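Local structure of DUF192 domain-containing protein (Novosphingobium aromaticivorans, 3M7A) at residues T5-A10 and V35-L40; E39-S44 and E61-L66; T55-E60 and E121-L126. The protein is of unknown function but belongs to the DUF192 (COG1430) family and is probably exported, perhaps as a lipoprotein. All coordinates share one frame; numbering follows the deposited sequence. Where two conformers were deposited one is given.

Contact 1: T5-A10 and V35-L40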
# COMPACT_ATOMS: atom_id res chain seq x y z
N THR A 5 -2.54 -17.30 -8.02
CA THR A 5 -3.36 -16.09 -8.14
C THR A 5 -2.97 -15.40 -9.45
O THR A 5 -1.83 -14.97 -9.64
CB THR A 5 -3.11 -15.11 -6.96
OG1 THR A 5 -3.17 -15.81 -5.71
CG2 THR A 5 -4.15 -13.99 -6.98
N ALA A 6 -3.93 -15.29 -10.36
CA ALA A 6 -3.67 -14.70 -11.68
C ALA A 6 -3.04 -13.29 -11.57
O ALA A 6 -2.10 -12.97 -12.28
CB ALA A 6 -4.97 -14.65 -12.48
N ALA A 7 -3.54 -12.51 -10.61
CA ALA A 7 -3.03 -11.16 -10.38
C ALA A 7 -1.56 -11.12 -9.99
O ALA A 7 -0.86 -10.16 -10.28
CB ALA A 7 -3.85 -10.47 -9.31
N GLU A 8 -1.10 -12.17 -9.32
CA GLU A 8 0.29 -12.23 -8.93
C GLU A 8 1.21 -12.47 -10.13
O GLU A 8 2.32 -11.90 -10.21
CB GLU A 8 0.54 -13.31 -7.86
CG GLU A 8 2.01 -13.30 -7.42
CD GLU A 8 2.34 -14.18 -6.26
OE1 GLU A 8 1.45 -14.65 -5.52
OE2 GLU A 8 3.55 -14.38 -6.08
N ALA A 9 0.77 -13.35 -11.02
CA ALA A 9 1.55 -13.80 -12.16
C ALA A 9 1.48 -12.85 -13.36
O ALA A 9 2.41 -12.82 -14.18
CB ALA A 9 1.11 -15.20 -12.61
N ALA A 10 0.42 -12.05 -13.44
CA ALA A 10 0.24 -11.15 -14.57
C ALA A 10 1.35 -10.11 -14.67
O ALA A 10 1.78 -9.55 -13.66
CB ALA A 10 -1.11 -10.48 -14.50
N VAL A 35 -2.64 -10.64 -2.43
CA VAL A 35 -2.07 -10.08 -3.65
C VAL A 35 -2.82 -8.81 -4.05
O VAL A 35 -4.05 -8.82 -4.10
CB VAL A 35 -2.17 -11.09 -4.85
CG1 VAL A 35 -1.49 -10.50 -6.08
CG2 VAL A 35 -1.54 -12.42 -4.47
N PHE A 36 -2.09 -7.73 -4.31
CA PHE A 36 -2.65 -6.45 -4.72
C PHE A 36 -1.98 -5.99 -6.00
O PHE A 36 -0.77 -5.86 -6.03
CB PHE A 36 -2.48 -5.41 -3.62
CG PHE A 36 -3.06 -5.84 -2.32
CD1 PHE A 36 -4.41 -5.68 -2.07
CD2 PHE A 36 -2.29 -6.46 -1.34
CE1 PHE A 36 -4.98 -6.09 -0.87
CE2 PHE A 36 -2.85 -6.90 -0.15
CZ PHE A 36 -4.19 -6.70 0.10
N ARG A 37 -2.76 -5.68 -7.03
CA ARG A 37 -2.24 -5.02 -8.22
C ARG A 37 -2.10 -3.53 -7.87
O ARG A 37 -3.11 -2.84 -7.70
CB ARG A 37 -3.20 -5.19 -9.40
CG ARG A 37 -3.50 -6.58 -9.85
CD ARG A 37 -2.36 -7.23 -10.47
NE ARG A 37 -1.87 -6.54 -11.66
CZ ARG A 37 -0.83 -6.95 -12.39
NH1 ARG A 37 -0.15 -8.06 -12.04
NH2 ARG A 37 -0.44 -6.23 -13.45
N SER A 38 -0.86 -3.07 -7.76
CA SER A 38 -0.58 -1.79 -7.13
C SER A 38 0.09 -0.80 -8.06
O SER A 38 1.10 -1.10 -8.66
CB SER A 38 0.31 -2.04 -5.91
OG SER A 38 -0.32 -2.92 -5.00
N GLU A 39 -0.47 0.39 -8.14
CA GLU A 39 0.22 1.51 -8.79
C GLU A 39 1.52 1.79 -8.03
O GLU A 39 1.49 1.85 -6.79
CB GLU A 39 -0.66 2.74 -8.74
CG GLU A 39 -1.80 2.71 -9.76
CD GLU A 39 -2.78 3.83 -9.46
OE1 GLU A 39 -2.54 4.94 -9.97
OE2 GLU A 39 -3.73 3.63 -8.65
N LEU A 40 2.60 2.08 -8.75
CA LEU A 40 3.90 2.29 -8.15
C LEU A 40 4.21 3.78 -8.14
O LEU A 40 4.40 4.40 -9.20
CB LEU A 40 4.96 1.51 -8.95
CG LEU A 40 6.34 1.33 -8.33
CD1 LEU A 40 7.18 0.41 -9.22
CD2 LEU A 40 7.04 2.67 -8.12

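Contact 2: E39-S44 and E61-L66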
# COMPACT_ATOMS: atom_id res chain seq x y z
N GLU A 39 -0.47 0.39 -8.14
CA GLU A 39 0.22 1.51 -8.79
C GLU A 39 1.52 1.79 -8.03
O GLU A 39 1.49 1.85 -6.79
CB GLU A 39 -0.66 2.74 -8.74
CG GLU A 39 -1.80 2.71 -9.76
CD GLU A 39 -2.78 3.83 -9.46
OE1 GLU A 39 -2.54 4.94 -9.97
OE2 GLU A 39 -3.73 3.63 -8.65
N LEU A 40 2.60 2.08 -8.75
CA LEU A 40 3.90 2.29 -8.15
C LEU A 40 4.21 3.78 -8.14
O LEU A 40 4.40 4.40 -9.20
CB LEU A 40 4.96 1.51 -8.95
CG LEU A 40 6.34 1.33 -8.33
CD1 LEU A 40 7.18 0.41 -9.22
CD2 LEU A 40 7.04 2.67 -8.12
N ALA A 41 4.24 4.35 -6.94
CA ALA A 41 4.61 5.75 -6.75
C ALA A 41 6.04 5.76 -6.25
O ALA A 41 6.34 5.19 -5.20
CB ALA A 41 3.69 6.39 -5.71
N ARG A 42 6.91 6.42 -7.01
CA ARG A 42 8.33 6.44 -6.66
C ARG A 42 8.89 7.82 -6.33
O ARG A 42 9.58 7.99 -5.33
CB ARG A 42 9.17 5.85 -7.77
CG ARG A 42 10.46 5.40 -7.24
CD ARG A 42 11.31 4.73 -8.20
NE ARG A 42 10.96 3.37 -8.62
CZ ARG A 42 11.35 2.22 -8.06
NH1 ARG A 42 12.01 2.19 -6.90
NH2 ARG A 42 11.10 1.09 -8.68
N THR A 43 8.64 8.82 -7.16
CA THR A 43 9.22 10.13 -6.90
C THR A 43 8.58 10.73 -5.65
O THR A 43 7.45 10.36 -5.28
CB THR A 43 9.08 11.10 -8.06
OG1 THR A 43 7.69 11.46 -8.18
CG2 THR A 43 9.61 10.54 -9.39
N SER A 44 9.25 11.70 -5.04
CA SER A 44 8.67 12.36 -3.89
C SER A 44 7.31 12.98 -4.24
O SER A 44 6.38 12.92 -3.45
CB SER A 44 9.61 13.43 -3.33
OG SER A 44 10.83 12.87 -2.87
N GLU A 61 -6.69 -4.20 -5.53
CA GLU A 61 -5.81 -3.12 -5.96
C GLU A 61 -5.17 -2.42 -4.76
O GLU A 61 -5.61 -2.55 -3.64
CB GLU A 61 -6.60 -2.10 -6.80
CG GLU A 61 -7.23 -2.69 -8.05
CD GLU A 61 -8.02 -1.68 -8.85
OE1 GLU A 61 -8.73 -0.84 -8.25
OE2 GLU A 61 -7.92 -1.71 -10.09
N GLY A 62 -4.14 -1.64 -5.04
CA GLY A 62 -3.52 -0.82 -4.04
C GLY A 62 -2.63 0.22 -4.68
O GLY A 62 -2.61 0.38 -5.90
N MSE A 63 -1.88 0.92 -3.84
CA MSE A 63 -0.79 1.77 -4.32
C MSE A 63 0.42 1.44 -3.45
O MSE A 63 0.31 1.42 -2.22
CB MSE A 63 -1.10 3.25 -4.25
CG MSE A 63 0.02 4.15 -4.78
SE MSE A 63 -0.43 6.00 -4.97
CE MSE A 63 -1.36 5.88 -6.68
N ILE A 64 1.56 1.19 -4.09
CA ILE A 64 2.82 0.90 -3.42
C ILE A 64 3.75 2.10 -3.63
O ILE A 64 3.94 2.57 -4.76
CB ILE A 64 3.43 -0.46 -3.91
CG1 ILE A 64 4.70 -0.83 -3.13
CG2 ILE A 64 3.71 -0.46 -5.40
CD1 ILE A 64 4.45 -1.38 -1.77
N PHE A 65 4.32 2.58 -2.53
CA PHE A 65 5.19 3.73 -2.47
C PHE A 65 6.58 3.19 -2.16
O PHE A 65 6.78 2.60 -1.10
CB PHE A 65 4.75 4.67 -1.35
CG PHE A 65 3.34 5.25 -1.48
CD1 PHE A 65 2.23 4.45 -1.33
CD2 PHE A 65 3.14 6.61 -1.65
CE1 PHE A 65 0.97 4.99 -1.42
CE2 PHE A 65 1.88 7.15 -1.73
CZ PHE A 65 0.78 6.35 -1.61
N LEU A 66 7.53 3.32 -3.08
CA LEU A 66 8.87 2.73 -2.94
C LEU A 66 9.85 3.85 -2.67
O LEU A 66 9.92 4.82 -3.42
CB LEU A 66 9.29 1.94 -4.17
CG LEU A 66 8.48 0.69 -4.46
CD1 LEU A 66 9.09 -0.03 -5.70
CD2 LEU A 66 8.36 -0.24 -3.22
O HOH W 1 -4.50 1.23 -7.90
O HOH W 2 12.29 4.53 -4.85

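Contact 3: T55-E60 and E121-L126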
# COMPACT_ATOMS: atom_id res chain seq x y z
N THR A 55 -12.02 8.15 -6.40
CA THR A 55 -13.32 7.85 -5.78
C THR A 55 -13.60 6.36 -5.65
O THR A 55 -14.59 5.97 -5.06
CB THR A 55 -14.46 8.53 -6.51
OG1 THR A 55 -14.42 8.14 -7.88
CG2 THR A 55 -14.30 10.07 -6.39
N GLU A 56 -12.69 5.53 -6.17
CA GLU A 56 -12.85 4.09 -6.06
C GLU A 56 -11.51 3.37 -6.13
O GLU A 56 -10.53 3.88 -6.64
CB GLU A 56 -13.80 3.54 -7.12
CG GLU A 56 -13.24 3.59 -8.53
CD GLU A 56 -14.16 2.96 -9.57
OE1 GLU A 56 -14.68 1.85 -9.32
OE2 GLU A 56 -14.35 3.58 -10.63
N LEU A 57 -11.49 2.18 -5.56
CA LEU A 57 -10.32 1.31 -5.44
C LEU A 57 -10.86 -0.08 -5.14
O LEU A 57 -11.67 -0.26 -4.22
CB LEU A 57 -9.41 1.74 -4.30
CG LEU A 57 -8.07 0.98 -4.17
CD1 LEU A 57 -7.13 1.26 -5.33
CD2 LEU A 57 -7.43 1.31 -2.81
N GLY A 58 -10.41 -1.07 -5.90
CA GLY A 58 -10.83 -2.44 -5.66
C GLY A 58 -10.05 -3.09 -4.52
O GLY A 58 -8.94 -2.70 -4.25
N ASP A 59 -10.63 -4.11 -3.90
CA ASP A 59 -9.94 -4.85 -2.83
C ASP A 59 -8.71 -5.56 -3.36
O ASP A 59 -7.82 -5.91 -2.60
CB ASP A 59 -10.87 -5.87 -2.18
CG ASP A 59 -11.83 -5.27 -1.16
OD1 ASP A 59 -11.74 -4.06 -0.86
OD2 ASP A 59 -12.68 -6.05 -0.67
N GLU A 60 -8.68 -5.79 -4.67
CA GLU A 60 -7.61 -6.44 -5.40
C GLU A 60 -6.49 -5.49 -5.81
O GLU A 60 -5.54 -5.90 -6.46
CB GLU A 60 -8.21 -7.13 -6.66
CG GLU A 60 -8.53 -6.24 -7.89
CD GLU A 60 -9.84 -5.45 -7.81
OE1 GLU A 60 -10.59 -5.54 -6.83
OE2 GLU A 60 -10.13 -4.73 -8.80
N GLU A 121 -0.88 1.03 0.35
CA GLU A 121 -2.23 1.49 0.68
C GLU A 121 -3.28 0.60 0.01
O GLU A 121 -3.19 0.32 -1.17
CB GLU A 121 -2.46 2.95 0.22
CG GLU A 121 -1.62 3.94 0.99
CD GLU A 121 -1.77 5.38 0.58
OE1 GLU A 121 -2.40 5.68 -0.43
OE2 GLU A 121 -1.21 6.23 1.31
N ILE A 122 -4.24 0.16 0.82
CA ILE A 122 -5.36 -0.66 0.38
C ILE A 122 -6.63 -0.09 1.01
O ILE A 122 -6.59 0.81 1.85
CB ILE A 122 -5.15 -2.14 0.77
CG1 ILE A 122 -5.14 -2.35 2.28
CG2 ILE A 122 -3.88 -2.67 0.09
CD1 ILE A 122 -5.00 -3.83 2.68
N ASN A 123 -7.78 -0.61 0.62
CA ASN A 123 -9.03 -0.10 1.12
C ASN A 123 -9.13 -0.14 2.65
O ASN A 123 -8.67 -1.09 3.30
CB ASN A 123 -10.19 -0.90 0.53
CG ASN A 123 -10.60 -0.46 -0.83
OD1 ASN A 123 -10.71 0.73 -1.09
ND2 ASN A 123 -10.90 -1.42 -1.70
N GLY A 124 -9.77 0.87 3.19
CA GLY A 124 -9.95 0.98 4.61
C GLY A 124 -10.60 -0.25 5.19
O GLY A 124 -11.62 -0.72 4.67
N GLY A 125 -10.03 -0.74 6.28
CA GLY A 125 -10.54 -1.91 6.99
C GLY A 125 -10.12 -3.24 6.44
O GLY A 125 -10.37 -4.29 7.04
N LEU A 126 -9.50 -3.24 5.26
CA LEU A 126 -9.19 -4.48 4.59
C LEU A 126 -8.09 -5.27 5.28
O LEU A 126 -8.10 -6.49 5.25
CB LEU A 126 -8.90 -4.24 3.07
CG LEU A 126 -8.74 -5.46 2.17
CD1 LEU A 126 -9.99 -6.36 2.20
CD2 LEU A 126 -8.46 -5.01 0.74
O HOH W 3 -7.61 -2.31 -1.70

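Contact 1: T5-A10 and V35-L40
R37 and V35 project from strand 32-41 onto the one-turn helix 6-9, holding the N-terminal segment at the surface against this inner strand of the domain's mixed beta-sheet. The polar part rests on a single nitrogen: R37 NH1 donates to A7 O at 2.8 Å and to A10 O at 2.9 Å. Both oxygens lie at the edge of the guanidinium, near its plane, yet they receive the nitrogen differently. It is tilted only 16° from the carbonyl plane of A7, but stands above that of A10, 49° out of it. Two bonds on one nitrogen would fix the rotation of the guanidinium, and a cation is likely to suit carbonyls clustered where the helix ends.

Around this grip lies van der Waals packing, much of it between aliphatic carbons. The R37 chain, bent at both chi2 and chi3, brings CD to 3.8 Å from A7 CB, while A10 CB lies 3.6 Å from R37 NH1. V35 packs nearer the start of the helix, on T5, A7 and E8. Its CG1, anti to the backbone N (chi1 -177°), comes to 3.7 Å from E8 N and also packs on A7 CB. Its CG2 meets T5 CG2 tip to tip at 3.9 Å.

Further out, neighbouring groups set these side chains in place. R37 NH2 donates to A11 O, extending the guanidinium's hold past the helix, and the backbone of R37 bonds to E60 and G62. The extended E8 chain crosses V35 at about a right angle; its OE2 forms a salt bridge with R33 NH2, two residues before V35 on the same strand. The other carboxylate oxygen, E8 OE1, stands 3.9 Å from V35 CG2.

Contact 2: E39-S44 and E61-L66
E39 and A41 bond to the backbone of strand 61-66 in parallel register. E39 N donates to G62 O at 3.1 Å and its own O receives I64 N at 2.8 Å; A41 N then donates to I64 O, and L66 N to A41 O. The first bond is the most oblique, its donor tilted 34° from the carbonyl plane of G62. CA-H...O contacts from M63, L40 and F65 add to this pairing. The strands belong to a beta-alpha-beta unit, with helix 44-49 between them in the chain.

Among the apolar contacts, on the face of E39, A41, M63 and F65, the A41 CB lies 4.2 Å from M63 SE and 4.1 Å from F65 CD2. The bend at chi3 (-81°) of M63, a selenomethionine, turns CE toward the E39 carboxylate, 3.6 Å from OE1. On the face of L40 and I64, L40 CD1 reaches L66 CD1 at 4.0 Å, the side chains crossing at about a right angle.

E39 OE1 is hydrogen-bonded to S18 OG and forms a salt bridge with R54 NH2, while one water links E39 OE2 to G62 O. A second water joins R42 NH1 to L66 O, and the guanidinium lays one face over L66 CD1.

Contact 3: T55-E60 and E121-L126
N123 and D59 each set CG anti to the carbonyl carbon (chi1 -83° and -80°), which directs CG of N123 to the 55-60 loop and CG of D59 close to it, where amide and carboxylate meet. The amide nitrogen is shared between two acceptors. N123 ND2 donates to L57 O at 2.9 Å, with that oxygen in the amide plane although the nitrogen stands well above the L57 carbonyl plane. D59 OD1 accepts the other bond from N123 ND2, at 2.9 Å, through its anti lone pair, with carboxylate and amide planes 67° apart. Two bonds of this kind would hold the amide against flipping. Its oxygen, N123 OD1, passes alongside the L57 side chain, 3.6 Å from L57 CB.

N123 also opens a type II beta turn, closed by L126 N bonding to N123 O; G125, at the third position with positive phi, is the N-cap of helix 126-130. The turn links strand 118-123 to that helix, and its last residue reaches back to the loop: L126 CD2 sits 3.5 Å from D59 O, and L126 CD1 lies 3.9 Å from D59 OD2. An alanine at N123 removes the donor shared by L57 O and D59 OD1, and would probably leave the D59 carboxylate freer to turn. On the backbone, a water accepts from N123 N and donates to G58 O.

All three contacts meet on the mixed sheet, their centres 13 to 14 Å apart. Contacts 1 and 2 share E39 and L40 of strand 32-41, and R37 O lies 3.1 Å from G62 N, a probable hydrogen bond. Strand 118-123 of contact 3 pairs with the other side of strand 61-66, where M63 O lies 2.9 Å from E121 N, again a probable hydrogen bond. F36, pointing away from the helix of contact 1, ties it to contact 3: its CE1 is 3.3 Å from D59 O and also packs on I122 and L126. No active site is assigned; ethanediol molecules, probably from the crystallisation liquor, sit about 4 Å from the side chains of R42 and L126.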